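Local structure of conjugal transfer protein TRWB (Escherichia coli, 1E9R) at residues K159-L163 / I164-S168; G150-L153 / L154-T157; L172-W175 / T176-T180. The protein is the conjugative coupling protein, a hexameric ring resembling helicases and F1-ATPase that probably uses nucleotide hydrolysis to move DNA between bacteria. One frame throughout, in Å; residues are numbered along the deposited sequence.

Interaction 1 of 3, residues K159-L163 / I164-S168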
loop_
_atom_site.group_PDB
_atom_site.type_symbol
_atom_site.label_atom_id
_atom_site.label_comp_id
_atom_site.label_asym_id
_atom_site.label_seq_id
_atom_site.Cartn_x
_atom_site.Cartn_y
_atom_site.Cartn_z
ATOM N N LYS B 159 -30.411 18.038 -21.090
ATOM C CA LYS B 159 -30.613 19.472 -21.288
ATOM C C LYS B 159 -31.247 19.766 -22.651
ATOM O O LYS B 159 -32.114 20.632 -22.760
ATOM C CB LYS B 159 -29.283 20.216 -21.176
ATOM C CG LYS B 159 -29.419 21.719 -21.056
ATOM C CD LYS B 159 -28.059 22.415 -21.172
ATOM C CE LYS B 159 -27.050 21.940 -20.108
ATOM N NZ LYS B 159 -25.730 22.657 -20.200
ATOM N N LYS B 160 -30.814 19.042 -23.684
ATOM C CA LYS B 160 -31.346 19.225 -25.038
ATOM C C LYS B 160 -32.775 18.690 -25.175
ATOM O O LYS B 160 -33.621 19.324 -25.808
ATOM C CB LYS B 160 -30.444 18.543 -26.069
ATOM C CG LYS B 160 -30.884 18.775 -27.507
ATOM C CD LYS B 160 -29.849 18.277 -28.521
ATOM C CE LYS B 160 -30.336 18.473 -29.957
ATOM N NZ LYS B 160 -29.316 18.067 -30.968
ATOM N N LEU B 161 -33.036 17.521 -24.594
ATOM C CA LEU B 161 -34.368 16.934 -24.618
ATOM C C LEU B 161 -35.356 17.899 -23.952
ATOM O O LEU B 161 -36.468 18.104 -24.438
ATOM C CB LEU B 161 -34.372 15.595 -23.879
ATOM C CG LEU B 161 -33.700 14.431 -24.605
ATOM C CD1 LEU B 161 -33.642 13.232 -23.687
ATOM C CD2 LEU B 161 -34.476 14.096 -25.870
ATOM N N ALA B 162 -34.945 18.491 -22.836
ATOM C CA ALA B 162 -35.790 19.449 -22.132
ATOM C C ALA B 162 -36.048 20.663 -23.024
ATOM O O ALA B 162 -37.139 21.231 -23.009
ATOM C CB ALA B 162 -35.121 19.886 -20.841
ATOM N N LEU B 163 -35.034 21.059 -23.793
ATOM C CA LEU B 163 -35.146 22.193 -24.709
ATOM C C LEU B 163 -36.108 21.928 -25.858
ATOM O O LEU B 163 -36.969 22.760 -26.155
ATOM C CB LEU B 163 -33.787 22.548 -25.304
ATOM C CG LEU B 163 -33.024 23.670 -24.615
ATOM C CD1 LEU B 163 -31.909 24.137 -25.540
ATOM C CD2 LEU B 163 -33.963 24.825 -24.306
ATOM N N ILE B 164 -35.949 20.782 -26.518
ATOM C CA ILE B 164 -36.823 20.449 -27.631
ATOM C C ILE B 164 -38.216 20.030 -27.134
ATOM O O ILE B 164 -39.065 19.597 -27.919
ATOM C CB ILE B 164 -36.196 19.352 -28.557
ATOM C CG1 ILE B 164 -36.201 17.986 -27.883
ATOM C CG2 ILE B 164 -34.768 19.731 -28.913
ATOM C CD1 ILE B 164 -35.547 16.913 -28.731
ATOM N N GLY B 165 -38.440 20.170 -25.828
ATOM C CA GLY B 165 -39.737 19.859 -25.247
ATOM C C GLY B 165 -40.069 18.418 -24.922
ATOM O O GLY B 165 -41.173 18.129 -24.454
ATOM N N THR B 166 -39.123 17.516 -25.149
ATOM C CA THR B 166 -39.343 16.097 -24.880
ATOM C C THR B 166 -38.526 15.559 -23.695
ATOM O O THR B 166 -37.632 14.719 -23.881
ATOM C CB THR B 166 -39.009 15.268 -26.138
ATOM O OG1 THR B 166 -37.713 15.643 -26.626
ATOM C CG2 THR B 166 -40.044 15.524 -27.232
ATOM N N PRO B 167 -38.827 16.025 -22.461
ATOM C CA PRO B 167 -38.092 15.559 -21.282
ATOM C C PRO B 167 -38.556 14.157 -20.890
ATOM O O PRO B 167 -39.249 13.976 -19.884
ATOM C CB PRO B 167 -38.435 16.610 -20.234
ATOM C CG PRO B 167 -39.852 16.897 -20.545
ATOM C CD PRO B 167 -39.862 17.002 -22.066
ATOM N N SER B 168 -38.171 13.173 -21.701
ATOM C CA SER B 168 -38.546 11.780 -21.474
ATOM C C SER B 168 -37.381 10.929 -20.995
ATOM O O SER B 168 -36.308 10.952 -21.594
ATOM C CB SER B 168 -39.096 11.172 -22.766
ATOM O OG SER B 168 -39.427 9.805 -22.593
#

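Interaction 2 of 3, residues G150-L153 / L154-T157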
loop_
_atom_site.group_PDB
_atom_site.type_symbol
_atom_site.label_atom_id
_atom_site.label_comp_id
_atom_site.label_asym_id
_atom_site.label_seq_id
_atom_site.Cartn_x
_atom_site.Cartn_y
_atom_site.Cartn_z
ATOM N N GLY B 150 -19.978 10.160 -17.831
ATOM C CA GLY B 150 -21.397 9.840 -17.801
ATOM C C GLY B 150 -22.285 11.031 -17.449
ATOM O O GLY B 150 -23.354 11.211 -18.035
ATOM N N ARG B 151 -21.844 11.850 -16.494
ATOM C CA ARG B 151 -22.602 13.024 -16.090
ATOM C C ARG B 151 -22.596 14.027 -17.223
ATOM O O ARG B 151 -23.588 14.721 -17.441
ATOM C CB ARG B 151 -22.007 13.647 -14.824
ATOM C CG ARG B 151 -21.900 12.648 -13.692
ATOM C CD ARG B 151 -21.846 13.264 -12.306
ATOM N NE ARG B 151 -21.529 12.225 -11.329
ATOM C CZ ARG B 151 -20.289 11.899 -10.983
ATOM N NH1 ARG B 151 -19.270 12.553 -11.523
ATOM N NH2 ARG B 151 -20.063 10.897 -10.141
ATOM N N LEU B 152 -21.474 14.104 -17.941
ATOM C CA LEU B 152 -21.344 15.006 -19.088
ATOM C C LEU B 152 -22.364 14.584 -20.148
ATOM O O LEU B 152 -23.136 15.403 -20.637
ATOM C CB LEU B 152 -19.939 14.934 -19.695
ATOM C CG LEU B 152 -19.840 15.661 -21.044
ATOM C CD1 LEU B 152 -20.040 17.160 -20.851
ATOM C CD2 LEU B 152 -18.497 15.386 -21.683
ATOM N N LEU B 153 -22.357 13.300 -20.498
ATOM C CA LEU B 153 -23.293 12.780 -21.482
ATOM C C LEU B 153 -24.725 12.947 -20.975
ATOM O O LEU B 153 -25.627 13.300 -21.737
ATOM C CB LEU B 153 -23.008 11.303 -21.758
ATOM C CG LEU B 153 -23.973 10.598 -22.720
ATOM C CD1 LEU B 153 -24.036 11.343 -24.024
ATOM C CD2 LEU B 153 -23.519 9.181 -22.962
ATOM N N LEU B 154 -24.930 12.710 -19.683
ATOM C CA LEU B 154 -26.254 12.843 -19.110
ATOM C C LEU B 154 -26.775 14.268 -19.123
ATOM O O LEU B 154 -27.829 14.529 -19.691
ATOM C CB LEU B 154 -26.287 12.333 -17.674
ATOM C CG LEU B 154 -27.678 12.385 -17.030
ATOM C CD1 LEU B 154 -28.590 11.345 -17.673
ATOM C CD2 LEU B 154 -27.558 12.136 -15.527
ATOM N N ARG B 155 -26.043 15.198 -18.516
ATOM C CA ARG B 155 -26.526 16.572 -18.448
ATOM C C ARG B 155 -26.740 17.267 -19.790
ATOM O O ARG B 155 -27.686 18.043 -19.940
ATOM C CB ARG B 155 -25.629 17.414 -17.527
ATOM C CG ARG B 155 -24.311 17.863 -18.101
ATOM C CD ARG B 155 -23.565 18.730 -17.092
ATOM N NE ARG B 155 -22.643 17.948 -16.280
ATOM C CZ ARG B 155 -21.363 17.762 -16.589
ATOM N NH1 ARG B 155 -20.859 18.308 -17.687
ATOM N NH2 ARG B 155 -20.592 17.017 -15.811
ATOM N N GLU B 156 -25.889 16.987 -20.773
ATOM C CA GLU B 156 -26.050 17.601 -22.088
ATOM C C GLU B 156 -27.217 16.977 -22.863
ATOM O O GLU B 156 -27.993 17.695 -23.493
ATOM C CB GLU B 156 -24.757 17.497 -22.896
ATOM C CG GLU B 156 -23.653 18.415 -22.387
ATOM C CD GLU B 156 -24.121 19.860 -22.199
ATOM O OE1 GLU B 156 -24.600 20.478 -23.175
ATOM O OE2 GLU B 156 -24.008 20.385 -21.071
ATOM N N THR B 157 -27.353 15.655 -22.811
ATOM C CA THR B 157 -28.448 14.985 -23.508
ATOM C C THR B 157 -29.779 15.424 -22.915
ATOM O O THR B 157 -30.679 15.839 -23.635
ATOM C CB THR B 157 -28.340 13.449 -23.396
ATOM O OG1 THR B 157 -27.112 13.018 -23.982
ATOM C CG2 THR B 157 -29.496 12.769 -24.122
#

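Interaction 3 of 3, residues L172-W175 / T176-T180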
loop_
_atom_site.group_PDB
_atom_site.type_symbol
_atom_site.label_atom_id
_atom_site.label_comp_id
_atom_site.label_asym_id
_atom_site.label_seq_id
_atom_site.Cartn_x
_atom_site.Cartn_y
_atom_site.Cartn_z
ATOM N N LEU B 172 -34.177 9.813 -23.156
ATOM C CA LEU B 172 -32.862 10.030 -22.575
ATOM C C LEU B 172 -32.098 8.713 -22.579
ATOM O O LEU B 172 -30.929 8.655 -22.948
ATOM C CB LEU B 172 -33.009 10.535 -21.139
ATOM C CG LEU B 172 -31.723 10.846 -20.380
ATOM C CD1 LEU B 172 -30.935 11.946 -21.081
ATOM C CD2 LEU B 172 -32.087 11.276 -18.984
ATOM N N PHE B 173 -32.771 7.649 -22.171
ATOM C CA PHE B 173 -32.135 6.347 -22.133
ATOM C C PHE B 173 -31.803 5.840 -23.535
ATOM O O PHE B 173 -30.781 5.181 -23.729
ATOM C CB PHE B 173 -33.041 5.351 -21.419
ATOM C CG PHE B 173 -32.425 3.995 -21.214
ATOM C CD1 PHE B 173 -31.491 3.787 -20.209
ATOM C CD2 PHE B 173 -32.813 2.914 -21.999
ATOM C CE1 PHE B 173 -30.958 2.515 -19.987
ATOM C CE2 PHE B 173 -32.285 1.635 -21.784
ATOM C CZ PHE B 173 -31.360 1.435 -20.778
ATOM N N HIS B 174 -32.657 6.145 -24.510
ATOM C CA HIS B 174 -32.424 5.688 -25.878
ATOM C C HIS B 174 -31.149 6.297 -26.433
ATOM O O HIS B 174 -30.246 5.605 -26.903
ATOM C CB HIS B 174 -33.592 6.076 -26.795
ATOM C CG HIS B 174 -33.312 5.837 -28.249
ATOM N ND1 HIS B 174 -33.231 4.570 -28.794
ATOM C CD2 HIS B 174 -33.005 6.697 -29.251
ATOM C CE1 HIS B 174 -32.881 4.662 -30.065
ATOM N NE2 HIS B 174 -32.735 5.941 -30.367
ATOM N N TRP B 175 -31.096 7.615 -26.384
ATOM C CA TRP B 175 -29.955 8.342 -26.884
ATOM C C TRP B 175 -28.651 7.977 -26.204
ATOM O O TRP B 175 -27.659 7.694 -26.867
ATOM C CB TRP B 175 -30.212 9.838 -26.731
ATOM C CG TRP B 175 -31.127 10.378 -27.779
ATOM C CD1 TRP B 175 -32.357 10.966 -27.599
ATOM C CD2 TRP B 175 -30.891 10.362 -29.187
ATOM N NE1 TRP B 175 -32.894 11.312 -28.817
ATOM C CE2 TRP B 175 -32.015 10.952 -29.807
ATOM C CE3 TRP B 175 -29.832 9.903 -29.987
ATOM C CZ2 TRP B 175 -32.109 11.093 -31.190
ATOM C CZ3 TRP B 175 -29.926 10.045 -31.352
ATOM C CH2 TRP B 175 -31.058 10.635 -31.945
ATOM N N THR B 176 -28.660 7.972 -24.876
ATOM C CA THR B 176 -27.452 7.690 -24.123
ATOM C C THR B 176 -26.953 6.264 -24.173
ATOM O O THR B 176 -25.772 6.046 -23.960
ATOM C CB THR B 176 -27.582 8.105 -22.619
ATOM O OG1 THR B 176 -28.660 7.397 -21.997
ATOM C CG2 THR B 176 -27.817 9.596 -22.494
ATOM N N THR B 177 -27.813 5.289 -24.458
ATOM C CA THR B 177 -27.336 3.907 -24.473
ATOM C C THR B 177 -27.813 3.029 -25.623
ATOM O O THR B 177 -27.265 1.956 -25.841
ATOM C CB THR B 177 -27.686 3.189 -23.145
ATOM O OG1 THR B 177 -29.065 2.806 -23.151
ATOM C CG2 THR B 177 -27.446 4.116 -21.959
ATOM N N ILE B 178 -28.820 3.478 -26.364
ATOM C CA ILE B 178 -29.355 2.678 -27.463
ATOM C C ILE B 178 -29.001 3.201 -28.848
ATOM O O ILE B 178 -28.589 2.435 -29.710
ATOM C CB ILE B 178 -30.899 2.551 -27.376
ATOM C CG1 ILE B 178 -31.309 1.973 -26.020
ATOM C CG2 ILE B 178 -31.400 1.642 -28.482
ATOM C CD1 ILE B 178 -30.779 0.588 -25.767
ATOM N N ALA B 179 -29.173 4.497 -29.069
ATOM C CA ALA B 179 -28.857 5.070 -30.367
ATOM C C ALA B 179 -27.431 4.678 -30.713
ATOM O O ALA B 179 -26.601 4.530 -29.823
ATOM C CB ALA B 179 -28.986 6.583 -30.318
ATOM N N THR B 180 -27.139 4.498 -31.998
ATOM C CA THR B 180 -25.785 4.125 -32.393
ATOM C C THR B 180 -24.831 5.256 -32.041
ATOM O O THR B 180 -25.232 6.413 -31.884
ATOM C CB THR B 180 -25.652 3.861 -33.913
ATOM O OG1 THR B 180 -25.754 5.100 -34.619
ATOM C CG2 THR B 180 -26.735 2.912 -34.399
#

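Interaction 1 of 3, residues K159-L163 / I164-S168
Ile164 N closes the last regular turn of the helix on Lys160 O (2.8 Å, 166° at the hydrogen), lying nearly in line with that carbonyl. Two bonds follow: Gly165 N to Ala162 O at 3.3 Å, and Thr166 N to Leu161 O, which is short but bent (127°). With Gly165 in the left-handed region, where a CB would jam against the preceding carbonyl, the pattern fits a Schellman motif ending the helix, though both of its bonds are weak. In Leu161 a chi1 of -74°, which sets CG beside the backbone N, carries the isobutyl group against Thr166, whose side chain it crosses at about a right angle; CB lies 3.4 Å from Thr166 O and CD2 3.7 Å from Thr166 OG1. The same CD2 meets Ile164 CD1 at 4.2 Å. Replacing Leu161 with alanine is likely to open a gap beside Thr166 and leave Ile164 CD1 without its apolar neighbour. Pro167 then centres an inverse gamma turn, and Ser168 OG caps the next helix at Glu171 N. Leu161 faces helix 169-178, Ala162 rests on Trp127 of helix 126-134, and Lys160 reaches Phe187 of helix 181-188.

Interaction 2 of 3, residues G150-L153 / L154-T157
Thr157 grips Leu153 O twice, with its OG1 at 2.7 Å and its backbone N at 3.1 Å, the two donors arriving from opposite faces of the carbonyl plane. A chi1 of -60° puts OG1 anti to the carbonyl carbon of Thr157, turned back along the helix; the bond satisfies a buried hydroxyl and fixes its rotation. Leu153 and Thr157 lie side by side and point the same way, Leu153 CD1 resting 3.5 Å from Thr157 OG1. This is the close-packed part: Leu153, Leu154 and Thr157 face helix 169-178 or helix 181-188, meeting Leu172, Thr176, Leu184 and Leu188.

The more open side is that of Arg155, the one residue here that is only partly buried. Its CG stands between the backbone N and the carbonyl carbon (chi1 77°), and a bend at chi3 then folds the guanidinium back over the preceding turn. Arg151 O and Leu152 CA both stand about 3.5 Å above the guanidinium plane, on one face and toward its rim. Arg155 NH1 comes within 3.5 Å of Leu152 CD1, while NE bonds to Gln128 OE1. Leu152 also packs on Phe212 of a neighbouring subunit. The buried charges have partners: Arg151 NE bonds to Val135 O and its NH1 forms a salt bridge with Glu144, while the Glu156 carboxylate is held by a salt bridge to Lys159 and a hydrogen bond from Leu192 N, which probably favour its charged form.

Backbone bonds from each N to the carbonyl four residues back mark an alpha helix, and a threonine hydroxyl often shares that carbonyl, as here in the helical region of the coupling protein.

Interaction 3 of 3, residues L172-W175 / T176-T180
Phe173, His174 and Trp175 turn their rings onto Thr177, Ile178 and Ala179 toward the C-terminal end of helix 169-178, a local contact where the helix widens into a pi-type turn. Each of three successive carbonyls takes two donors from opposite faces of its plane. Leu172 O receives Thr176 N and OG1 (2.8 Å), and Phe173 O receives Thr177 N and OG1 (3.0 Å); His174 O receives Ile178 N (2.6 Å) and Ala179 N (2.7 Å), the latter five residues on. Phe173, with CG anti to its own N (chi1 -175°), lays its ring against Thr177, whose OG1 stands 3.5 Å above the ring centre. Ile178 CB comes obliquely to His174 ND1 at 3.4 Å, the two side chains crossing at about a right angle, while Ala179 N lies over one face of the imidazole. Ala179 CB reaches Trp175 CE3, also obliquely, at 3.4 Å, and the indole stacks on Phe187. Phe173 and Ile178 touch Leu192 of a neighbouring subunit, whose Ser195 OG bonds to Ile178 O. The threonine hydroxyls spend their protons on carbonyls of their own helix, and Thr176 presents its methyl CG2 toward helix 141-163.

In the fold
The chain passes first through interaction 2, in the middle of helix 141-163, then interaction 1 at that helix's end, and finally interaction 3 on helix 169-178. The three lie in series, none nested in or crossing another; only interaction 1 closes a loop, the short turn that reverses the chain between the two helices. Their centres are about 12 to 14 Å apart. Across the hairpin, Leu172 meets Leu154, Thr157 and Leu161 in turn, and Thr176 packs on Leu153 and Thr157, so interaction 3 touches both others. Together they join two neighbouring helices of the helical insertion between strands 103-105 and 243-247, outside the central sheet.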